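Local coordinates for proline dehydrogenase (Deinococcus radiodurans, PDB 4H6Q) that oxidises L-proline to delta-1-pyrroline-5-carboxylate with its FAD cofactor and passes the electrons to a quinone, the first step of proline breakdown to glutamate, at the FAD/TFB site. Numbering follows the deposited sequence.

The FAD/TFB site. Residues 100, 137-138, 166, 168, 189, 191-194, 230-233, 257-259, 262, 280, 290, 293-294, 297, 299. With FAD (flavin-adenine dinucleotide), chain B; TFB (tetrahydrofuran-2-carboxylic acid), chain C.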
ATOM      1  N   LYS A 100       3.007  -3.537   6.419  1.00 11.49           N
ATOM      2  CA  LYS A 100       2.077  -4.597   6.831  1.00 11.45           C
ATOM      3  C   LYS A 100       2.228  -4.772   8.327  1.00 11.30           C
ATOM      4  O   LYS A 100       3.338  -5.023   8.825  1.00 11.83           O
ATOM      5  CB  LYS A 100       2.457  -5.920   6.123  1.00 12.46           C
ATOM      6  CG  LYS A 100       1.962  -5.907   4.670  1.00 12.86           C
ATOM      7  CD  LYS A 100       2.473  -7.113   3.911  1.00 14.45           C
ATOM      8  CE  LYS A 100       1.862  -7.175   2.509  1.00 13.67           C
ATOM      9  NZ  LYS A 100       2.119  -5.986   1.654  1.00 16.02           N
ATOM     10  N   ASP A 137      -1.116  -1.267   5.141  1.00  9.81           N
ATOM     11  CA  ASP A 137      -1.668  -2.172   4.118  1.00  9.86           C
ATOM     12  C   ASP A 137      -2.725  -3.090   4.775  1.00 11.04           C
ATOM     13  O   ASP A 137      -2.679  -3.386   5.980  1.00 11.91           O
ATOM     14  CB  ASP A 137      -0.557  -3.051   3.554  1.00  9.22           C
ATOM     15  CG  ASP A 137       0.354  -2.347   2.574  1.00  9.40           C
ATOM     16  OD1 ASP A 137       0.089  -1.204   2.136  1.00 11.68           O
ATOM     17  OD2 ASP A 137       1.388  -3.030   2.221  1.00 11.46           O
ATOM     18  N   MET A 138      -3.685  -3.528   3.982  1.00 10.51           N
ATOM     19  CA  MET A 138      -4.657  -4.490   4.494  1.00 10.59           C
ATOM     20  C   MET A 138      -4.283  -5.918   4.114  1.00 10.42           C
ATOM     21  O   MET A 138      -4.087  -6.227   2.926  1.00 11.68           O
ATOM     22  CB  MET A 138      -6.088  -4.161   4.054  1.00 12.14           C
ATOM     23  CG  MET A 138      -7.152  -4.938   4.874  1.00 11.71           C
ATOM     24  SD  MET A 138      -7.179  -4.503   6.647  1.00 12.88           S
ATOM     25  CE  MET A 138      -7.845  -2.859   6.621  1.00 15.17           C
ATOM     26  N   VAL A 166      -6.194   0.908   3.926  1.00  9.91           N
ATOM     27  CA  VAL A 166      -6.607   0.272   2.678  1.00  9.42           C
ATOM     28  C   VAL A 166      -7.930  -0.461   2.924  1.00  9.17           C
ATOM     29  O   VAL A 166      -8.117  -1.047   4.004  1.00 11.00           O
ATOM     30  CB  VAL A 166      -5.564  -0.792   2.241  1.00  9.06           C
ATOM     31  CG1 VAL A 166      -6.011  -1.528   0.983  1.00 10.91           C
ATOM     32  CG2 VAL A 166      -4.139  -0.158   2.078  1.00 10.39           C
ATOM     33  N   GLN A 168     -10.509  -3.342   0.872  1.00 10.29           N
ATOM     34  CA  GLN A 168     -10.509  -4.298  -0.261  1.00 11.25           C
ATOM     35  C   GLN A 168     -11.928  -4.490  -0.795  1.00 11.27           C
ATOM     36  O   GLN A 168     -12.856  -4.901  -0.028  1.00 12.47           O
ATOM     37  CB  GLN A 168      -9.940  -5.667   0.165  1.00 11.21           C
ATOM     38  CG  GLN A 168      -8.511  -5.603   0.690  1.00 10.98           C
ATOM     39  CD  GLN A 168      -8.254  -6.563   1.809  1.00 11.21           C
ATOM     40  OE1 GLN A 168      -9.091  -6.694   2.707  1.00 13.07           O
ATOM     41  NE2 GLN A 168      -7.079  -7.160   1.835  1.00 11.82           N
ATOM     42  N   ARG A 189      -6.716   3.886   0.518  1.00  9.10           N
ATOM     43  CA  ARG A 189      -6.436   3.248  -0.765  1.00  8.19           C
ATOM     44  C   ARG A 189      -7.502   2.168  -1.021  1.00  9.07           C
ATOM     45  O   ARG A 189      -7.693   1.298  -0.167  1.00  9.84           O
ATOM     46  CB  ARG A 189      -5.054   2.602  -0.686  1.00  8.74           C
ATOM     47  CG  ARG A 189      -4.644   1.888  -2.014  1.00  8.53           C
ATOM     48  CD  ARG A 189      -3.520   0.853  -1.788  1.00  8.89           C
ATOM     49  NE  ARG A 189      -2.324   1.532  -1.308  1.00  8.15           N
ATOM     50  CZ  ARG A 189      -1.418   1.004  -0.473  1.00  7.36           C
ATOM     51  NH1 ARG A 189      -0.430   1.799  -0.033  1.00  9.04           N
ATOM     52  NH2 ARG A 189      -1.474  -0.301  -0.154  1.00  9.49           N
ATOM     53  N   VAL A 191      -8.546  -1.086  -3.131  1.00  9.24           N
ATOM     54  CA  VAL A 191      -7.919  -2.144  -3.935  1.00  9.53           C
ATOM     55  C   VAL A 191      -8.985  -3.208  -4.152  1.00 10.42           C
ATOM     56  O   VAL A 191     -10.010  -3.215  -3.459  1.00 11.73           O
ATOM     57  CB  VAL A 191      -6.701  -2.772  -3.197  1.00  9.85           C
ATOM     58  CG1 VAL A 191      -5.684  -1.687  -2.849  1.00 10.25           C
ATOM     59  CG2 VAL A 191      -7.111  -3.522  -1.926  1.00  9.95           C
ATOM     60  N   LYS A 192      -8.756  -4.129  -5.089  1.00 11.45           N
ATOM     61  CA  LYS A 192      -9.658  -5.288  -5.262  1.00 11.63           C
ATOM     62  C   LYS A 192      -9.471  -6.298  -4.125  1.00 13.20           C
ATOM     63  O   LYS A 192     -10.459  -6.686  -3.486  1.00 16.11           O
ATOM     64  CB  LYS A 192      -9.482  -5.914  -6.658  1.00 11.19           C
ATOM     65  CG  LYS A 192      -9.929  -4.978  -7.776  1.00 12.37           C
ATOM     66  CD  LYS A 192      -9.974  -5.705  -9.131  1.00 12.52           C
ATOM     67  CE  LYS A 192     -10.199  -4.666 -10.255  1.00 13.61           C
ATOM     68  NZ  LYS A 192     -10.565  -5.396 -11.530  1.00 13.90           N
ATOM     69  N   GLY A 193      -8.255  -6.751  -3.878  1.00 13.23           N
ATOM     70  CA  GLY A 193      -7.977  -7.695  -2.802  1.00 13.07           C
ATOM     71  C   GLY A 193      -7.002  -8.772  -3.232  1.00 13.16           C
ATOM     72  O   GLY A 193      -7.197  -9.378  -4.279  1.00 14.98           O
ATOM     73  N   ALA A 194      -5.954  -9.000  -2.429  1.00 13.19           N
ATOM     74  CA  ALA A 194      -4.809  -9.819  -2.852  1.00 13.39           C
ATOM     75  C   ALA A 194      -4.835 -11.266  -2.411  1.00 14.45           C
ATOM     76  O   ALA A 194      -4.014 -12.036  -2.892  1.00 17.18           O
ATOM     77  CB  ALA A 194      -3.492  -9.209  -2.398  1.00 14.31           C
ATOM     78  N   ALA A 230      -6.123   2.453  -6.404  1.00  9.22           N
ATOM     79  CA  ALA A 230      -5.029   1.503  -6.646  1.00  8.42           C
ATOM     80  C   ALA A 230      -5.514   0.333  -7.486  1.00  9.23           C
ATOM     81  O   ALA A 230      -6.125  -0.608  -6.955  1.00 10.73           O
ATOM     82  CB  ALA A 230      -4.482   1.004  -5.303  1.00  8.86           C
ATOM     83  N   THR A 231      -5.264   0.406  -8.785  1.00  9.67           N
ATOM     84  CA  THR A 231      -5.665  -0.640  -9.719  1.00  9.50           C
ATOM     85  C   THR A 231      -4.946  -0.453 -11.031  1.00 10.26           C
ATOM     86  O   THR A 231      -4.506   0.679 -11.354  1.00 11.09           O
ATOM     87  CB  THR A 231      -7.215  -0.631  -9.965  1.00  9.92           C
ATOM     88  OG1 THR A 231      -7.584  -1.751 -10.782  1.00 11.04           O
ATOM     89  CG2 THR A 231      -7.703   0.667 -10.676  1.00 12.41           C
ATOM     90  N   HIS A 232      -4.815  -1.545 -11.790  1.00 10.93           N
ATOM     91  CA  HIS A 232      -4.295  -1.455 -13.158  1.00 11.28           C
ATOM     92  C   HIS A 232      -5.413  -1.738 -14.179  1.00 12.14           C
ATOM     93  O   HIS A 232      -5.150  -1.903 -15.376  1.00 13.41           O
ATOM     94  CB  HIS A 232      -3.136  -2.428 -13.378  1.00 11.94           C
ATOM     95  CG  HIS A 232      -2.200  -2.513 -12.206  1.00 10.39           C
ATOM     96  ND1 HIS A 232      -2.383  -3.436 -11.190  1.00 11.54           N
ATOM     97  CD2 HIS A 232      -1.077  -1.809 -11.888  1.00 10.96           C
ATOM     98  CE1 HIS A 232      -1.428  -3.276 -10.284  1.00 10.70           C
ATOM     99  NE2 HIS A 232      -0.621  -2.294 -10.689  1.00 10.91           N
ATOM    100  N   ASP A 233      -6.656  -1.802 -13.693  1.00 12.58           N
ATOM    101  CA  ASP A 233      -7.814  -2.119 -14.547  1.00 13.05           C
ATOM    102  C   ASP A 233      -8.264  -0.847 -15.294  1.00 13.70           C
ATOM    103  O   ASP A 233      -8.789   0.083 -14.701  1.00 13.93           O
ATOM    104  CB  ASP A 233      -8.940  -2.680 -13.659  1.00 12.50           C
ATOM    105  CG  ASP A 233     -10.177  -3.042 -14.424  1.00 12.84           C
ATOM    106  OD1 ASP A 233     -10.453  -2.519 -15.534  1.00 15.62           O
ATOM    107  OD2 ASP A 233     -10.953  -3.860 -13.866  1.00 16.17           O
ATOM    108  N   GLN A 257      -2.892   4.739  -8.155  1.00  8.27           N
ATOM    109  CA  GLN A 257      -1.715   4.002  -7.691  1.00  8.03           C
ATOM    110  C   GLN A 257      -1.592   2.688  -8.409  1.00  8.18           C
ATOM    111  O   GLN A 257      -2.603   2.062  -8.749  1.00  9.75           O
ATOM    112  CB  GLN A 257      -1.764   3.723  -6.176  1.00  8.73           C
ATOM    113  CG  GLN A 257      -1.716   5.018  -5.331  1.00  9.07           C
ATOM    114  CD  GLN A 257      -1.560   4.734  -3.840  1.00  8.49           C
ATOM    115  OE1 GLN A 257      -1.684   3.584  -3.403  1.00 10.18           O
ATOM    116  NE2 GLN A 257      -1.322   5.775  -3.042  1.00  9.99           N
ATOM    117  N   MET A 258      -0.336   2.275  -8.693  1.00  9.41           N
ATOM    118  CA  MET A 258      -0.054   1.019  -9.422  0.69  8.29           C
ATOM    119  C   MET A 258       1.145   0.365  -8.750  1.00  8.79           C
ATOM    120  O   MET A 258       1.953   1.049  -8.070  1.00  8.99           O
ATOM    121  CB  MET A 258       0.360   1.332 -10.867  0.69  9.29           C
ATOM    122  CG  MET A 258      -0.808   1.717 -11.750  0.69 10.41           C
ATOM    123  SD  MET A 258      -1.121   3.463 -11.722  0.69 11.93           S
ATOM    124  CE  MET A 258      -2.712   3.416 -12.587  0.69 15.10           C
ATOM    125  N   LEU A 259       1.279  -0.948  -8.956  1.00  9.57           N
ATOM    126  CA  LEU A 259       2.460  -1.658  -8.489  1.00  9.82           C
ATOM    127  C   LEU A 259       3.631  -1.436  -9.446  1.00 10.77           C
ATOM    128  O   LEU A 259       3.431  -1.397 -10.685  1.00 10.97           O
ATOM    129  CB  LEU A 259       2.186  -3.161  -8.299  1.00 10.13           C
ATOM    130  CG  LEU A 259       1.019  -3.538  -7.346  1.00 10.17           C
ATOM    131  CD1 LEU A 259       0.883  -5.097  -7.279  1.00 11.93           C
ATOM    132  CD2 LEU A 259       1.259  -2.976  -5.973  1.00 10.92           C
ATOM    133  N   ILE A 262       3.990  -2.707 -13.391  1.00 11.71           N
ATOM    134  CA  ILE A 262       2.714  -3.116 -13.987  1.00 11.23           C
ATOM    135  C   ILE A 262       2.028  -1.921 -14.634  1.00 12.13           C
ATOM    136  O   ILE A 262       1.760  -0.887 -13.976  1.00 12.66           O
ATOM    137  CB  ILE A 262       1.775  -3.818 -12.957  1.00 11.99           C
ATOM    138  CG1 ILE A 262       2.488  -4.983 -12.254  1.00 13.28           C
ATOM    139  CG2 ILE A 262       0.462  -4.293 -13.655  1.00 12.94           C
ATOM    140  CD1 ILE A 262       1.638  -5.808 -11.257  1.00 13.72           C
ATOM    141  N   TYR A 280       3.667   1.851  -5.966  1.00  9.24           N
ATOM    142  CA  TYR A 280       4.069   1.030  -4.837  1.00  8.80           C
ATOM    143  C   TYR A 280       5.397   0.369  -5.198  1.00  9.38           C
ATOM    144  O   TYR A 280       5.477  -0.402  -6.174  1.00 10.88           O
ATOM    145  CB  TYR A 280       2.941   0.009  -4.571  1.00  9.34           C
ATOM    146  CG  TYR A 280       3.029  -0.739  -3.259  1.00  8.88           C
ATOM    147  CD1 TYR A 280       2.149  -0.442  -2.193  1.00  9.97           C
ATOM    148  CD2 TYR A 280       3.940  -1.815  -3.076  1.00 11.10           C
ATOM    149  CE1 TYR A 280       2.206  -1.109  -0.988  1.00  9.29           C
ATOM    150  CE2 TYR A 280       4.017  -2.497  -1.858  1.00 10.80           C
ATOM    151  CZ  TYR A 280       3.153  -2.120  -0.818  1.00 10.37           C
ATOM    152  OH  TYR A 280       3.282  -2.829   0.335  1.00 12.26           O
ATOM    153  N   TYR A 290       5.495 -11.585  -1.802  1.00 13.60           N
ATOM    154  CA  TYR A 290       4.958 -10.551  -2.680  1.00 13.40           C
ATOM    155  C   TYR A 290       5.100 -10.990  -4.146  1.00 12.36           C
ATOM    156  O   TYR A 290       4.143 -10.886  -4.960  1.00 12.80           O
ATOM    157  CB  TYR A 290       5.685  -9.226  -2.413  1.00 13.18           C
ATOM    158  CG  TYR A 290       5.328  -8.083  -3.321  1.00 12.29           C
ATOM    159  CD1 TYR A 290       4.489  -7.054  -2.856  1.00 12.12           C
ATOM    160  CD2 TYR A 290       5.859  -7.967  -4.605  1.00 12.11           C
ATOM    161  CE1 TYR A 290       4.153  -5.987  -3.654  1.00 11.46           C
ATOM    162  CE2 TYR A 290       5.535  -6.838  -5.408  1.00 11.68           C
ATOM    163  CZ  TYR A 290       4.666  -5.891  -4.920  1.00 11.40           C
ATOM    164  OH  TYR A 290       4.308  -4.772  -5.667  1.00 11.81           O
ATOM    165  N   ARG A 293       2.608 -13.591  -5.285  1.00 13.14           N
ATOM    166  CA  ARG A 293       1.272 -13.083  -5.572  1.00 11.55           C
ATOM    167  C   ARG A 293       1.217 -12.450  -6.946  1.00 12.16           C
ATOM    168  O   ARG A 293       0.222 -12.607  -7.662  1.00 13.96           O
ATOM    169  CB  ARG A 293       0.799 -12.106  -4.476  1.00 11.79           C
ATOM    170  CG  ARG A 293       0.540 -12.813  -3.165  1.00 12.62           C
ATOM    171  CD  ARG A 293      -0.117 -11.886  -2.141  1.00 13.98           C
ATOM    172  NE  ARG A 293       0.785 -10.880  -1.563  1.00 13.40           N
ATOM    173  CZ  ARG A 293       1.528 -11.054  -0.468  1.00 14.33           C
ATOM    174  NH1 ARG A 293       1.588 -12.228   0.155  1.00 14.54           N
ATOM    175  NH2 ARG A 293       2.298 -10.050  -0.047  1.00 14.86           N
ATOM    176  N   ARG A 294       2.279 -11.747  -7.352  1.00 12.23           N
ATOM    177  CA  ARG A 294       2.324 -11.164  -8.713  1.00 13.79           C
ATOM    178  C   ARG A 294       2.244 -12.257  -9.760  1.00 14.13           C
ATOM    179  O   ARG A 294       1.543 -12.099 -10.787  1.00 13.51           O
ATOM    180  CB  ARG A 294       3.587 -10.331  -8.918  1.00 12.88           C
ATOM    181  CG  ARG A 294       3.775  -9.169  -7.900  1.00 12.01           C
ATOM    182  CD  ARG A 294       2.604  -8.139  -7.915  1.00 13.02           C
ATOM    183  NE  ARG A 294       1.357  -8.490  -7.226  1.00 12.84           N
ATOM    184  CZ  ARG A 294       1.158  -8.379  -5.902  1.00 11.74           C
ATOM    185  NH1 ARG A 294       2.204  -8.130  -5.074  1.00 14.25           N
ATOM    186  NH2 ARG A 294      -0.051  -8.614  -5.392  1.00 13.05           N
ATOM    187  N   GLU A 297      -1.272 -13.802 -10.112  1.00 15.34           N
ATOM    188  CA  GLU A 297      -2.176 -12.835 -10.762  1.00 15.63           C
ATOM    189  C   GLU A 297      -1.995 -12.713 -12.251  1.00 16.85           C
ATOM    190  O   GLU A 297      -2.757 -11.986 -12.883  1.00 19.26           O
ATOM    191  CB  GLU A 297      -1.922 -11.442 -10.180  1.00 15.20           C
ATOM    192  CG  GLU A 297      -2.405 -11.290  -8.780  1.00 13.88           C
ATOM    193  CD  GLU A 297      -1.818 -10.030  -8.132  1.00 16.85           C
ATOM    194  OE1 GLU A 297      -0.992  -9.306  -8.757  1.00 16.59           O
ATOM    195  OE2 GLU A 297      -2.175  -9.770  -6.991  1.00 16.71           O
ATOM    196  N   PRO A 299      -2.255 -12.498 -16.025  1.00 22.81           N
ATOM    197  CA  PRO A 299      -3.411 -12.688 -16.926  1.00 28.25           C
ATOM    198  C   PRO A 299      -3.306 -13.896 -17.880  1.00 30.36           C
ATOM    199  O   PRO A 299      -2.222 -14.257 -18.370  1.00 31.31           O
ATOM    200  CB  PRO A 299      -3.411 -11.433 -17.781  1.00 29.67           C
ATOM    201  CG  PRO A 299      -2.588 -10.443 -17.088  1.00 26.86           C
ATOM    202  CD  PRO A 299      -1.674 -11.146 -16.118  1.00 23.91           C
TER
HETATM  203  PA  FAD B2001      -7.073  -7.124 -12.086  0.55 14.40           P
HETATM  204  O1A FAD B2001      -8.561  -7.178 -12.446  0.55 15.96           O
HETATM  205  O2A FAD B2001      -6.504  -8.251 -11.327  0.55 18.64           O
HETATM  206  O5B FAD B2001      -6.150  -6.921 -13.253  0.55 12.22           O
HETATM  207  C5B FAD B2001      -6.385  -5.861 -14.167  0.55 12.38           C
HETATM  208  C4B FAD B2001      -5.364  -5.803 -15.285  0.55 11.53           C
HETATM  209  O4B FAD B2001      -4.181  -5.258 -14.747  0.55 10.79           O
HETATM  210  C3B FAD B2001      -4.951  -7.130 -15.811  0.55 13.61           C
HETATM  211  O3B FAD B2001      -5.828  -7.684 -16.777  0.55 16.46           O
HETATM  212  C2B FAD B2001      -3.601  -6.815 -16.333  0.55 11.61           C
HETATM  213  O2B FAD B2001      -3.654  -6.060 -17.524  0.55 15.55           O
HETATM  214  C1B FAD B2001      -3.067  -5.946 -15.240  0.55 10.69           C
HETATM  215  N9A FAD B2001      -2.432  -6.686 -14.149  0.55  9.62           N
HETATM  216  C8A FAD B2001      -2.821  -6.692 -12.811  0.55 10.01           C
HETATM  217  N7A FAD B2001      -2.025  -7.464 -12.070  0.55  9.02           N
HETATM  218  C5A FAD B2001      -1.049  -7.966 -12.926  0.55  7.85           C
HETATM  219  C6A FAD B2001       0.030  -8.814 -12.757  0.55  9.64           C
HETATM  220  N6A FAD B2001       0.366  -9.350 -11.477  0.55 10.71           N
HETATM  221  N1A FAD B2001       0.775  -9.114 -13.832  0.55 10.89           N
HETATM  222  C2A FAD B2001       0.503  -8.618 -15.056  0.55 12.06           C
HETATM  223  N3A FAD B2001      -0.535  -7.798 -15.283  0.55 10.34           N
HETATM  224  C4A FAD B2001      -1.289  -7.467 -14.240  0.55  9.21           C
HETATM  225  N1  FAD B2001      -4.554  -5.660  -2.011  0.55  8.53           N
HETATM  226  C2  FAD B2001      -4.641  -5.958  -0.687  0.55  8.69           C
HETATM  227  O2  FAD B2001      -5.394  -6.980  -0.357  0.55  7.61           O
HETATM  228  N3  FAD B2001      -4.003  -5.232   0.282  0.55  9.52           N
HETATM  229  C4  FAD B2001      -3.211  -4.137  -0.044  0.55  9.88           C
HETATM  230  O4  FAD B2001      -2.575  -3.445   0.922  0.55 10.22           O
HETATM  231  C4X FAD B2001      -3.077  -3.777  -1.457  0.55  9.57           C
HETATM  232  N5  FAD B2001      -2.311  -2.707  -1.840  0.55  8.53           N
HETATM  233  C5X FAD B2001      -2.265  -2.406  -3.183  0.55  6.88           C
HETATM  234  C6  FAD B2001      -1.498  -1.310  -3.608  0.55  6.56           C
HETATM  235  C7  FAD B2001      -1.459  -0.962  -4.982  0.55  7.52           C
HETATM  236  C7M FAD B2001      -0.626   0.231  -5.446  0.55  9.74           C
HETATM  237  C8  FAD B2001      -2.201  -1.736  -5.907  0.55  6.68           C
HETATM  238  C8M FAD B2001      -2.193  -1.398  -7.373  0.55  6.42           C
HETATM  239  C9  FAD B2001      -2.935  -2.852  -5.475  0.55  7.04           C
HETATM  240  C9A FAD B2001      -2.986  -3.172  -4.133  0.55  8.79           C
HETATM  241  N10 FAD B2001      -3.762  -4.276  -3.729  0.55 11.44           N
HETATM  242  C10 FAD B2001      -3.802  -4.589  -2.393  0.55  9.36           C
HETATM  243  C1' FAD B2001      -4.548  -5.061  -4.667  0.55 13.33           C
HETATM  244  C2' FAD B2001      -3.961  -6.354  -5.141  0.55 16.62           C
HETATM  245  O2' FAD B2001      -2.551  -6.165  -5.155  0.55 17.79           O
HETATM  246  C3' FAD B2001      -4.834  -6.515  -6.409  0.55 19.73           C
HETATM  247  O3' FAD B2001      -5.942  -7.353  -6.273  0.55 17.45           O
HETATM  248  C4' FAD B2001      -4.145  -6.790  -7.687  0.55 21.36           C
HETATM  249  O4' FAD B2001      -3.278  -5.726  -7.862  0.55 21.81           O
HETATM  250  C5' FAD B2001      -5.187  -6.851  -8.795  0.55 18.59           C
HETATM  251  O5' FAD B2001      -4.809  -5.976  -9.812  0.55 13.44           O
HETATM  252  P   FAD B2001      -5.820  -4.940 -10.474  0.55 10.42           P
HETATM  253  O1P FAD B2001      -6.701  -4.046  -9.549  0.55  9.51           O
HETATM  254  O2P FAD B2001      -4.950  -4.302 -11.590  0.55 13.71           O
HETATM  255  O3P FAD B2001      -6.856  -5.802 -11.363  0.55 13.05           O
HETATM  256  OA  TFB C2002      -0.325  -5.387  -0.725  1.00 14.14           O
HETATM  257  CA  TFB C2002      -0.259  -6.161  -1.916  1.00 13.25           C
HETATM  258  C   TFB C2002       0.699  -7.321  -1.749  1.00 14.02           C
HETATM  259  OB  TFB C2002       0.679  -8.251  -2.598  1.00 14.79           O
HETATM  260  CB  TFB C2002       0.224  -5.269  -2.980  1.00 13.64           C
HETATM  261  CG  TFB C2002       0.933  -4.220  -2.255  1.00 13.68           C
HETATM  262  CD  TFB C2002       0.405  -4.172  -0.875  1.00 13.90           C
HETATM  263  OXT TFB C2002       1.528  -7.386  -0.767  1.00 14.34           O
HETATM  264  O   HOH W   1      -6.640  -3.337  -6.890  1.00 11.77           O
HETATM  265  O   HOH W   2      -1.527  -6.616  -9.335  1.00 14.54           O
HETATM  266  O   HOH W   3      -4.244  -3.387 -17.501  1.00 16.16           O
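This is the active site of the proline dehydrogenase beta8-alpha8 barrel, where oxidised FAD meets TFB, a proline analogue with an ether oxygen in place of the amine. Basic side chains ring the carboxylate. Lys100, bent at its tip (chi4 58°), sets NZ 2.9 Å from OXT of TFB; Arg293 NE meets OB edge-on at 2.8 Å, its NH2 2.9 Å from OXT; Arg294 NH1, over the centre of the Tyr290 ring, salt-bridges OB. Arg294 works on two fronts: NE and NH2 grip Glu297 side-on, one carboxylate oxygen each. The ring's carbon edge is probably recognised by shape: TFB CG lies over the Tyr280 face, 3.5 Å from its centroid, and Leu259 CD2 touches TFB CB and flavin C7. Asp137 OD2 takes Tyr280 OH on its syn lone pair (2.7 Å) and Lys100 on its anti one, fixing both.

Arg189 turns at chi3 (-63°), bringing NH2 3.1 Å from flavin N5, a donor likely to polarise N5 as hydride acceptor; Asp137 OD1 and Gln257 OE1 anchor the guanidinium. An alanine here, lacking these bonds, would probably make N5 a poorer acceptor and leave Asp137 less firmly oriented. Met138 O accepts from N3 (2.8 Å), while Gln168's amide offers carbonyl O2 a donor, alongside Ala194 N. Branched Val191 spreads its methyls over the central and pyrimidine rings, opposite TFB. His232 suits two roles: ND1 donates to phosphate O2P (2.7 Å) and NE2 accepts from Leu259 N, fixing the ring's rotation.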